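Long-range contact in alpha-catenin-like protein hmp-1 (Caenorhabditis elegans, PDB 5XA5), which binds beta-catenin, cadherin and actin filaments at cell junctions and is required for cell migration and shape changes during embryonic body enclosure and elongation: residues A209-S223 and R240-L254. Sequence-based numbering, arbitrary orientation.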
ATOM      1  N   ALA A 209       2.806  19.105  -5.574  1.00 25.28           N
ATOM      2  CA  ALA A 209       2.433  19.404  -4.190  1.00 22.67           C
ATOM      3  C   ALA A 209       3.635  19.244  -3.257  1.00 24.50           C
ATOM      4  O   ALA A 209       3.824  20.061  -2.346  1.00 23.83           O
ATOM      5  CB  ALA A 209       1.258  18.512  -3.744  1.00 25.31           C
ATOM      6  N   ARG A 210       4.444  18.197  -3.473  1.00 24.63           N
ATOM      7  CA  ARG A 210       5.691  18.030  -2.726  1.00 23.90           C
ATOM      8  C   ARG A 210       6.585  19.270  -2.838  1.00 25.52           C
ATOM      9  O   ARG A 210       7.072  19.803  -1.837  1.00 25.78           O
ATOM     10  CB  ARG A 210       6.456  16.780  -3.209  1.00 22.54           C
ATOM     11  CG  ARG A 210       7.683  16.464  -2.366  1.00 26.58           C
ATOM     12  CD  ARG A 210       8.784  15.773  -3.175  1.00 40.33           C
ATOM     13  NE  ARG A 210       9.323  16.671  -4.195  1.00 60.04           N
ATOM     14  CZ  ARG A 210      10.308  17.541  -3.986  1.00 72.82           C
ATOM     15  NH1 ARG A 210      10.874  17.637  -2.790  1.00 81.31           N
ATOM     16  NH2 ARG A 210      10.726  18.321  -4.972  1.00 74.47           N
ATOM     17  N   SER A 211       6.783  19.735  -4.062  1.00 23.35           N
ATOM     18  CA  SER A 211       7.618  20.902  -4.292  0.52 23.61           C
ATOM     19  C   SER A 211       7.069  22.133  -3.575  1.00 26.43           C
ATOM     20  O   SER A 211       7.834  22.905  -2.981  1.00 27.51           O
ATOM     21  CB  SER A 211       7.737  21.167  -5.788  0.52 29.45           C
ATOM     22  OG  SER A 211       8.332  20.056  -6.428  0.52 33.60           O
ATOM     23  N   ALA A 212       5.751  22.305  -3.634  1.00 24.62           N
ATOM     24  CA  ALA A 212       5.108  23.457  -2.994  1.00 23.56           C
ATOM     25  C   ALA A 212       5.303  23.398  -1.482  1.00 28.11           C
ATOM     26  O   ALA A 212       5.586  24.417  -0.850  1.00 26.25           O
ATOM     27  CB  ALA A 212       3.632  23.506  -3.343  1.00 24.60           C
ATOM     28  N   LEU A 213       5.137  22.215  -0.892  1.00 21.57           N
ATOM     29  CA  LEU A 213       5.400  22.077   0.532  1.00 21.00           C
ATOM     30  C   LEU A 213       6.844  22.449   0.869  1.00 24.78           C
ATOM     31  O   LEU A 213       7.081  23.179   1.836  1.00 24.16           O
ATOM     32  CB  LEU A 213       5.100  20.647   1.014  1.00 22.53           C
ATOM     33  CG  LEU A 213       5.466  20.333   2.470  1.00 25.71           C
ATOM     34  CD1 LEU A 213       4.705  21.239   3.436  1.00 28.68           C
ATOM     35  CD2 LEU A 213       5.255  18.854   2.820  1.00 21.55           C
ATOM     36  N   ARG A 214       7.811  21.935   0.106  1.00 23.94           N
ATOM     37  CA  ARG A 214       9.213  22.212   0.404  1.00 26.17           C
ATOM     38  C   ARG A 214       9.562  23.695   0.306  1.00 25.71           C
ATOM     39  O   ARG A 214      10.397  24.197   1.063  1.00 30.31           O
ATOM     40  CB  ARG A 214      10.136  21.422  -0.534  1.00 30.59           C
ATOM     41  CG  ARG A 214      10.068  19.926  -0.367  1.00 41.28           C
ATOM     42  CD  ARG A 214      10.111  19.502   1.087  1.00 47.27           C
ATOM     43  NE  ARG A 214      11.310  19.951   1.798  1.00 55.98           N
ATOM     44  CZ  ARG A 214      12.433  19.244   1.917  1.00 61.16           C
ATOM     45  NH1 ARG A 214      12.542  18.051   1.343  1.00 52.01           N
ATOM     46  NH2 ARG A 214      13.456  19.740   2.599  1.00 52.35           N
ATOM     47  N   GLN A 215       8.939  24.397  -0.631  1.00 24.71           N
ATOM     48  CA  GLN A 215       9.187  25.829  -0.804  1.00 26.47           C
ATOM     49  C   GLN A 215       8.475  26.665   0.250  1.00 28.46           C
ATOM     50  O   GLN A 215       9.000  27.687   0.712  1.00 29.95           O
ATOM     51  CB  GLN A 215       8.741  26.271  -2.195  1.00 32.45           C
ATOM     52  CG  GLN A 215       8.503  27.770  -2.328  1.00 64.10           C
ATOM     53  CD  GLN A 215       7.540  28.113  -3.448  1.00 93.29           C
ATOM     54  OE1 GLN A 215       6.414  28.548  -3.202  1.00102.60           O
ATOM     55  NE2 GLN A 215       7.977  27.916  -4.689  1.00101.73           N
ATOM     56  N   THR A 216       7.269  26.250   0.624  1.00 23.74           N
ATOM     57  CA  THR A 216       6.435  27.055   1.512  0.77 24.54           C
ATOM     58  C   THR A 216       6.847  26.952   2.980  1.00 26.19           C
ATOM     59  O   THR A 216       6.808  27.935   3.716  1.00 25.13           O
ATOM     60  CB  THR A 216       4.950  26.658   1.378  0.77 30.68           C
ATOM     61  OG1 THR A 216       4.517  26.917   0.037  0.77 30.81           O
ATOM     62  CG2 THR A 216       4.099  27.454   2.337  0.77 29.66           C
ATOM     63  N   ALA A 217       7.246  25.766   3.427  1.00 22.62           N
ATOM     64  CA  ALA A 217       7.503  25.640   4.860  1.00 20.83           C
ATOM     65  C   ALA A 217       8.609  26.588   5.402  1.00 23.37           C
ATOM     66  O   ALA A 217       8.424  27.189   6.469  1.00 24.04           O
ATOM     67  CB  ALA A 217       7.805  24.178   5.218  1.00 22.55           C
ATOM     68  N   PRO A 218       9.741  26.739   4.689  1.00 22.74           N
ATOM     69  CA  PRO A 218      10.770  27.658   5.186  1.00 21.88           C
ATOM     70  C   PRO A 218      10.266  29.094   5.237  1.00 24.27           C
ATOM     71  O   PRO A 218      10.674  29.854   6.120  1.00 24.36           O
ATOM     72  CB  PRO A 218      11.912  27.519   4.169  1.00 23.42           C
ATOM     73  CG  PRO A 218      11.685  26.213   3.524  1.00 30.20           C
ATOM     74  CD  PRO A 218      10.215  25.962   3.530  1.00 27.26           C
ATOM     75  N   LEU A 219       9.387  29.453   4.307  1.00 23.50           N
ATOM     76  CA  LEU A 219       8.825  30.804   4.310  1.00 24.63           C
ATOM     77  C   LEU A 219       7.836  30.985   5.459  1.00 22.82           C
ATOM     78  O   LEU A 219       7.695  32.083   6.003  1.00 25.02           O
ATOM     79  CB  LEU A 219       8.143  31.086   2.974  1.00 26.80           C
ATOM     80  CG  LEU A 219       9.097  31.185   1.783  1.00 32.20           C
ATOM     81  CD1 LEU A 219       8.312  31.088   0.487  1.00 37.26           C
ATOM     82  CD2 LEU A 219       9.861  32.486   1.810  1.00 36.09           C
ATOM     83  N   LEU A 220       7.124  29.918   5.795  1.00 22.29           N
ATOM     84  CA  LEU A 220       6.225  29.953   6.942  1.00 23.55           C
ATOM     85  C   LEU A 220       7.030  30.138   8.225  1.00 25.92           C
ATOM     86  O   LEU A 220       6.641  30.927   9.090  1.00 24.87           O
ATOM     87  CB  LEU A 220       5.378  28.679   7.006  1.00 23.67           C
ATOM     88  CG  LEU A 220       4.307  28.718   8.107  1.00 24.40           C
ATOM     89  CD1 LEU A 220       3.329  29.871   7.935  1.00 27.69           C
ATOM     90  CD2 LEU A 220       3.561  27.380   8.138  1.00 28.81           C
ATOM     91  N   TYR A 221       8.151  29.435   8.337  1.00 23.70           N
ATOM     92  CA  TYR A 221       9.042  29.602   9.486  1.00 19.61           C
ATOM     93  C   TYR A 221       9.447  31.060   9.645  1.00 22.98           C
ATOM     94  O   TYR A 221       9.303  31.625  10.714  1.00 24.52           O
ATOM     95  CB  TYR A 221      10.285  28.716   9.344  1.00 23.08           C
ATOM     96  CG  TYR A 221      11.406  29.033  10.307  1.00 22.64           C
ATOM     97  CD1 TYR A 221      11.201  28.988  11.683  1.00 23.75           C
ATOM     98  CD2 TYR A 221      12.676  29.358   9.842  1.00 22.07           C
ATOM     99  CE1 TYR A 221      12.231  29.272  12.564  1.00 21.30           C
ATOM    100  CE2 TYR A 221      13.708  29.643  10.713  1.00 22.13           C
ATOM    101  CZ  TYR A 221      13.473  29.605  12.081  1.00 22.09           C
ATOM    102  OH  TYR A 221      14.484  29.870  12.960  1.00 24.41           O
ATOM    103  N   THR A 222       9.961  31.681   8.587  1.00 25.24           N
ATOM    104  CA  THR A 222      10.529  32.995   8.796  1.00 21.84           C
ATOM    105  C   THR A 222       9.425  34.052   8.931  1.00 23.91           C
ATOM    106  O   THR A 222       9.594  35.008   9.669  1.00 26.36           O
ATOM    107  CB  THR A 222      11.526  33.379   7.684  1.00 29.05           C
ATOM    108  OG1 THR A 222      10.936  33.195   6.402  1.00 29.18           O
ATOM    109  CG2 THR A 222      12.754  32.488   7.769  1.00 28.74           C
ATOM    110  N   SER A 223       8.280  33.858   8.280  1.00 26.38           N
ATOM    111  CA  SER A 223       7.177  34.802   8.439  0.60 28.27           C
ATOM    112  C   SER A 223       6.595  34.729   9.850  1.00 28.70           C
ATOM    113  O   SER A 223       6.251  35.756  10.435  1.00 27.98           O
ATOM    114  CB  SER A 223       6.068  34.542   7.415  0.60 31.60           C
ATOM    115  OG  SER A 223       5.369  33.356   7.751  0.60 27.48           O
ATOM    116  N   ARG A 240       2.561  36.390   6.870  1.00 33.77           N
ATOM    117  CA  ARG A 240       2.400  35.145   7.606  1.00 32.84           C
ATOM    118  C   ARG A 240       1.081  34.468   7.230  1.00 31.02           C
ATOM    119  O   ARG A 240       1.050  33.248   7.053  1.00 31.70           O
ATOM    120  CB  ARG A 240       2.471  35.383   9.112  1.00 33.46           C
ATOM    121  CG  ARG A 240       1.174  35.119   9.848  1.00 58.81           C
ATOM    122  CD  ARG A 240       1.378  34.868  11.332  1.00 60.47           C
ATOM    123  NE  ARG A 240       0.097  34.817  12.034  1.00 50.03           N
ATOM    124  CZ  ARG A 240      -0.022  34.577  13.331  1.00 60.12           C
ATOM    125  NH1 ARG A 240       1.068  34.411  14.081  1.00 63.61           N
ATOM    126  NH2 ARG A 240      -1.227  34.542  13.881  1.00 77.06           N
ATOM    127  N   ASP A 241       0.008  35.251   7.088  1.00 32.19           N
ATOM    128  CA  ASP A 241      -1.286  34.686   6.701  1.00 31.89           C
ATOM    129  C   ASP A 241      -1.206  34.074   5.314  1.00 32.25           C
ATOM    130  O   ASP A 241      -1.768  33.011   5.062  1.00 29.26           O
ATOM    131  CB  ASP A 241      -2.398  35.733   6.728  1.00 31.14           C
ATOM    132  CG  ASP A 241      -2.698  36.254   8.124  1.00 40.49           C
ATOM    133  OD1 ASP A 241      -2.345  35.574   9.102  1.00 52.47           O
ATOM    134  OD2 ASP A 241      -3.330  37.324   8.226  1.00 53.55           O
ATOM    135  N   TYR A 242      -0.519  34.763   4.413  1.00 33.40           N
ATOM    136  CA  TYR A 242      -0.428  34.326   3.028  1.00 32.56           C
ATOM    137  C   TYR A 242       0.353  33.037   2.909  1.00 35.74           C
ATOM    138  O   TYR A 242      -0.068  32.107   2.207  1.00 33.35           O
ATOM    139  CB  TYR A 242       0.212  35.429   2.182  1.00 41.49           C
ATOM    140  CG  TYR A 242       0.440  35.052   0.742  1.00 43.30           C
ATOM    141  CD1 TYR A 242      -0.539  35.286  -0.212  1.00 54.70           C
ATOM    142  CD2 TYR A 242       1.638  34.481   0.332  1.00 51.25           C
ATOM    143  CE1 TYR A 242      -0.340  34.948  -1.533  1.00 58.65           C
ATOM    144  CE2 TYR A 242       1.847  34.141  -0.987  1.00 55.48           C
ATOM    145  CZ  TYR A 242       0.855  34.375  -1.913  1.00 57.52           C
ATOM    146  OH  TYR A 242       1.065  34.036  -3.228  1.00 63.73           O
ATOM    147  N   THR A 243       1.489  32.956   3.594  1.00 27.97           N
ATOM    148  CA  THR A 243       2.311  31.758   3.552  0.70 27.42           C
ATOM    149  C   THR A 243       1.605  30.600   4.259  1.00 29.64           C
ATOM    150  O   THR A 243       1.726  29.452   3.858  1.00 30.21           O
ATOM    151  CB  THR A 243       3.710  32.016   4.166  0.70 31.45           C
ATOM    152  OG1 THR A 243       3.591  32.382   5.547  0.70 39.18           O
ATOM    153  CG2 THR A 243       4.389  33.146   3.412  0.70 26.66           C
ATOM    154  N   ALA A 244       0.849  30.908   5.306  1.00 29.49           N
ATOM    155  CA  ALA A 244       0.038  29.875   5.955  1.00 29.19           C
ATOM    156  C   ALA A 244      -0.972  29.277   4.964  1.00 31.06           C
ATOM    157  O   ALA A 244      -1.146  28.057   4.914  1.00 29.75           O
ATOM    158  CB  ALA A 244      -0.682  30.432   7.160  1.00 27.52           C
ATOM    159  N   ASP A 245      -1.641  30.134   4.189  1.00 28.55           N
ATOM    160  CA  ASP A 245      -2.608  29.653   3.203  1.00 25.50           C
ATOM    161  C   ASP A 245      -1.931  28.763   2.176  1.00 32.97           C
ATOM    162  O   ASP A 245      -2.479  27.724   1.781  1.00 29.62           O
ATOM    163  CB  ASP A 245      -3.309  30.823   2.492  1.00 31.02           C
ATOM    164  CG  ASP A 245      -4.294  31.545   3.386  1.00 53.19           C
ATOM    165  OD1 ASP A 245      -4.655  30.982   4.441  1.00 60.77           O
ATOM    166  OD2 ASP A 245      -4.721  32.668   3.022  1.00 56.76           O
ATOM    167  N   GLU A 246      -0.734  29.164   1.750  1.00 27.84           N
ATOM    168  CA  GLU A 246       0.027  28.389   0.785  1.00 28.97           C
ATOM    169  C   GLU A 246       0.399  27.027   1.359  1.00 25.94           C
ATOM    170  O   GLU A 246       0.358  26.030   0.658  1.00 30.09           O
ATOM    171  CB  GLU A 246       1.296  29.126   0.368  1.00 39.53           C
ATOM    172  CG  GLU A 246       1.072  30.262  -0.610  1.00 57.13           C
ATOM    173  CD  GLU A 246       2.376  30.894  -1.050  1.00 73.90           C
ATOM    174  OE1 GLU A 246       3.261  31.081  -0.189  1.00 78.79           O
ATOM    175  OE2 GLU A 246       2.518  31.197  -2.253  1.00 81.26           O
ATOM    176  N   MET A 247       0.764  27.012   2.637  1.00 26.93           N
ATOM    177  CA  MET A 247       1.119  25.781   3.337  1.00 32.22           C
ATOM    178  C   MET A 247      -0.067  24.830   3.376  1.00 30.56           C
ATOM    179  O   MET A 247       0.044  23.639   3.049  1.00 27.79           O
ATOM    180  CB  MET A 247       1.587  26.109   4.757  1.00 36.38           C
ATOM    181  CG  MET A 247       2.011  24.917   5.575  1.00 40.35           C
ATOM    182  SD  MET A 247       3.732  24.530   5.220  1.00 36.29           S
ATOM    183  CE  MET A 247       4.005  23.187   6.390  1.00 36.24           C
ATOM    184  N   HIS A 248      -1.209  25.370   3.780  1.00 32.02           N
ATOM    185  CA  HIS A 248      -2.412  24.561   3.893  0.59 32.02           C
ATOM    186  C   HIS A 248      -2.825  23.991   2.544  1.00 31.73           C
ATOM    187  O   HIS A 248      -3.198  22.813   2.459  1.00 27.41           O
ATOM    188  CB  HIS A 248      -3.541  25.379   4.510  0.59 27.73           C
ATOM    189  CG  HIS A 248      -3.317  25.704   5.952  0.59 32.54           C
ATOM    190  ND1 HIS A 248      -3.681  26.912   6.508  0.59 32.01           N
ATOM    191  CD2 HIS A 248      -2.760  24.982   6.954  0.59 39.31           C
ATOM    192  CE1 HIS A 248      -3.358  26.920   7.789  0.59 37.47           C
ATOM    193  NE2 HIS A 248      -2.800  25.758   8.085  0.59 34.20           N
ATOM    194  N   SER A 249      -2.723  24.791   1.488  1.00 27.27           N
ATOM    195  CA  SER A 249      -3.043  24.315   0.149  0.61 29.67           C
ATOM    196  C   SER A 249      -2.143  23.171  -0.304  1.00 28.47           C
ATOM    197  O   SER A 249      -2.613  22.212  -0.896  1.00 25.12           O
ATOM    198  CB  SER A 249      -2.961  25.465  -0.850  0.61 30.35           C
ATOM    199  OG  SER A 249      -3.985  26.402  -0.584  0.61 29.41           O
ATOM    200  N   ALA A 250      -0.846  23.267  -0.022  1.00 26.30           N
ATOM    201  CA  ALA A 250       0.072  22.199  -0.414  1.00 28.16           C
ATOM    202  C   ALA A 250      -0.248  20.892   0.306  1.00 27.64           C
ATOM    203  O   ALA A 250      -0.212  19.812  -0.291  1.00 25.06           O
ATOM    204  CB  ALA A 250       1.514  22.597  -0.139  1.00 25.92           C
ATOM    205  N   LEU A 251      -0.525  20.991   1.603  1.00 25.95           N
ATOM    206  CA  LEU A 251      -0.813  19.789   2.392  1.00 22.55           C
ATOM    207  C   LEU A 251      -2.120  19.170   1.921  1.00 22.68           C
ATOM    208  O   LEU A 251      -2.195  17.953   1.745  1.00 24.62           O
ATOM    209  CB  LEU A 251      -0.881  20.116   3.879  1.00 23.67           C
ATOM    210  CG  LEU A 251       0.462  20.564   4.463  1.00 26.62           C
ATOM    211  CD1 LEU A 251       0.244  21.243   5.802  1.00 30.51           C
ATOM    212  CD2 LEU A 251       1.421  19.398   4.602  1.00 30.51           C
ATOM    213  N   ASN A 252      -3.139  20.004   1.705  1.00 25.60           N
ATOM    214  CA  ASN A 252      -4.399  19.507   1.159  1.00 22.62           C
ATOM    215  C   ASN A 252      -4.209  18.875  -0.213  1.00 27.68           C
ATOM    216  O   ASN A 252      -4.865  17.887  -0.546  1.00 28.96           O
ATOM    217  CB  ASN A 252      -5.437  20.625   1.069  1.00 25.74           C
ATOM    218  CG  ASN A 252      -5.846  21.127   2.423  1.00 32.39           C
ATOM    219  OD1 ASN A 252      -5.545  20.504   3.438  1.00 32.56           O
ATOM    220  ND2 ASN A 252      -6.537  22.258   2.453  1.00 42.32           N
ATOM    221  N   ALA A 253      -3.323  19.458  -1.014  1.00 25.18           N
ATOM    222  CA  ALA A 253      -3.036  18.905  -2.338  1.00 25.92           C
ATOM    223  C   ALA A 253      -2.397  17.515  -2.254  1.00 26.00           C
ATOM    224  O   ALA A 253      -2.780  16.604  -3.005  1.00 26.06           O
ATOM    225  CB  ALA A 253      -2.152  19.866  -3.124  1.00 27.96           C
ATOM    226  N   LEU A 254      -1.435  17.340  -1.347  1.00 25.13           N
ATOM    227  CA  LEU A 254      -0.832  16.026  -1.141  1.00 24.47           C
ATOM    228  C   LEU A 254      -1.893  15.007  -0.766  1.00 27.26           C
ATOM    229  O   LEU A 254      -1.948  13.915  -1.327  1.00 26.51           O
ATOM    230  CB  LEU A 254       0.243  16.064  -0.049  1.00 23.64           C
ATOM    231  CG  LEU A 254       1.573  16.752  -0.366  1.00 28.74           C
ATOM    232  CD1 LEU A 254       2.412  16.942   0.898  1.00 30.21           C
ATOM    233  CD2 LEU A 254       2.372  15.980  -1.378  1.00 25.79           C
TER
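Met247 and Leu213 interlock as reciprocal knobs between two antiparallel helices whose local axes pass 8.5 Å apart, their N-to-C directions differing by 152°. The methionine enters the hole formed by Leu213, Thr216, Ala217 and Leu220: its CG lies anti to the backbone N (chi1 -179°) and the chain then bends at chi2, which brings CE to 3.6 Å from Leu213 CD1, while SD stays near Ala217. Leu220 meets this chain at about a right angle, its CD2 lying 3.9 Å from Met247 CG. With an alanine in place of Met247, the SD and CE packed on Leu213 and Ala217 and the CG meeting Leu220 are gone, which would probably open a gap among those three residues. Leu213 in turn sits among Met247, Ala250, Leu251 and Leu254. Small residues permit close backbones beside it, with Ala209 CA 5.3 Å from Ala250 CA; Ala209 CB packs on Ala253 CB (3.7 Å) and Leu254 CD2.

Thr216, Ser223 and Thr243 each have a second conformer, so their contacts hold for those described. Thr216 CG2 presses against the opposite backbone, 3.4 Å from Met247 N, whereas OG1 turns back to bond Ala212 O at 2.9 Å, tilted 35° from that carbonyl's plane and on the face opposite Thr216 N.

Ser223 OG and Thr243 OG1 are hydrogen-bonded across the interface at 3.0 Å; Leu220 O and Arg240 O compete for their protons, leaving the direction open.

Helices 200-229 and 234-258 form the closing hairpin of a four-helix bundle in this vinculin-family N-terminal fragment. Helix 117-165 packs on Leu220, Ala244, Met247 and Leu251, and helix 169-196 on Leu213 and Ala217.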